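Local coordinates for protein putative phosphatase (DUF442) (Shewanella putrefaciens CN-32, PDB 3GXH) that is a putative phosphatase of the DSP-PTPase family that probably hydrolyses phosphate esters, though its natural substrate is not known, at residues N46-P49 and D50-D54. Numbering follows the deposited sequence.
Sequences NLMP and DSSKD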
# COMPACT_ATOMS: atom_id res chain seq x y z
N ASN A 46 -1.36 5.40 -3.84
CA ASN A 46 -1.30 6.23 -2.64
C ASN A 46 -2.64 6.21 -1.97
O ASN A 46 -3.66 6.60 -2.55
CB ASN A 46 -0.96 7.65 -3.04
CG ASN A 46 -0.89 8.61 -1.88
OD1 ASN A 46 -0.83 8.20 -0.69
ND2 ASN A 46 -0.96 9.90 -2.23
N LEU A 47 -2.66 5.70 -0.73
CA LEU A 47 -3.87 5.64 0.14
C LEU A 47 -3.96 6.79 1.14
O LEU A 47 -4.92 6.86 1.90
CB LEU A 47 -3.94 4.31 0.90
CG LEU A 47 -3.79 3.04 0.10
CD1 LEU A 47 -3.88 1.82 1.02
CD2 LEU A 47 -4.80 2.91 -1.07
N MSE A 48 -2.95 7.64 1.18
CA MSE A 48 -2.90 8.75 2.11
C MSE A 48 -3.67 9.95 1.60
O MSE A 48 -3.34 10.49 0.56
CB MSE A 48 -1.43 9.13 2.33
CG MSE A 48 -1.21 10.35 3.19
SE MSE A 48 0.69 10.67 3.39
CE MSE A 48 0.64 11.94 4.88
N PRO A 49 -4.66 10.44 2.34
CA PRO A 49 -5.37 11.63 1.88
C PRO A 49 -4.43 12.83 1.69
O PRO A 49 -3.58 13.14 2.55
CB PRO A 49 -6.37 11.91 3.03
CG PRO A 49 -6.61 10.58 3.65
CD PRO A 49 -5.26 9.90 3.58
N ASP A 50 -4.65 13.54 0.58
CA ASP A 50 -3.88 14.75 0.25
C ASP A 50 -4.09 15.79 1.34
O ASP A 50 -3.22 16.64 1.53
CB ASP A 50 -4.40 15.36 -1.07
CG ASP A 50 -3.98 14.61 -2.32
OD1 ASP A 50 -3.03 13.84 -2.32
OD2 ASP A 50 -4.64 14.93 -3.34
N SER A 51 -5.24 15.75 2.02
CA SER A 51 -5.54 16.71 3.09
C SER A 51 -4.65 16.58 4.31
O SER A 51 -4.60 17.51 5.12
CB SER A 51 -7.01 16.63 3.49
OG SER A 51 -7.31 15.36 4.00
N SER A 52 -3.93 15.48 4.47
CA SER A 52 -3.02 15.31 5.59
C SER A 52 -1.93 16.39 5.52
O SER A 52 -1.38 16.71 4.47
CB SER A 52 -2.33 13.97 5.51
OG SER A 52 -1.24 14.01 6.47
N LYS A 53 -1.60 16.97 6.69
CA LYS A 53 -0.60 18.02 6.71
C LYS A 53 0.78 17.46 6.35
O LYS A 53 1.65 18.19 5.94
CB LYS A 53 -0.50 18.68 8.08
CG LYS A 53 -0.15 17.69 9.10
N ASP A 54 0.94 16.15 6.43
CA ASP A 54 2.20 15.51 6.11
C ASP A 54 2.33 15.13 4.63
O ASP A 54 3.42 14.77 4.16
CB ASP A 54 2.40 14.30 6.95
CG ASP A 54 2.47 14.62 8.41
OD1 ASP A 54 3.48 15.18 8.85
OD2 ASP A 54 1.46 14.35 9.15
O HOH W 1 -1.47 12.29 -0.47
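The flat carboxamide of Asn46 and the carboxylate of Asp50 meet at one water, beside an Asx turn. In this turn Asn46 OD1 accepts from Met48 N, which sits above the amide plane, 50° out of it. At the other end of the amide, Asn46 ND2 donates to the water at 3.0 Å. The water donates in turn to Asp50 OD1 at 2.9 Å. Its second donation goes to the backbone carbonyl of Met48. Asn46 ND2 has a further hydrogen bond with Tyr70 OH. Both amide ends are therefore held, which fixes the rotation of the group. A type I beta turn follows from Pro49 to Ser52, closed by Ser52 N to Pro49 O at 3.0 Å. Together the turns carry the chain out of strand 43-46 of the central sheet, in the loop before helix 59-65. Asp50 N donates to Tyr72 OH. The selenomethionine Met48 is extended, with CG anti to the backbone N (chi1 175°). In the conformer described, its side chain crosses that of Asp54 at about a right angle. A sulfate, probably from the crystallisation liquor, lies about 6 Å from the Met48 side chain; such ions can mark a pocket. Ser52 OG accepts from Asp54 N at 3.1 Å, closing an ST turn.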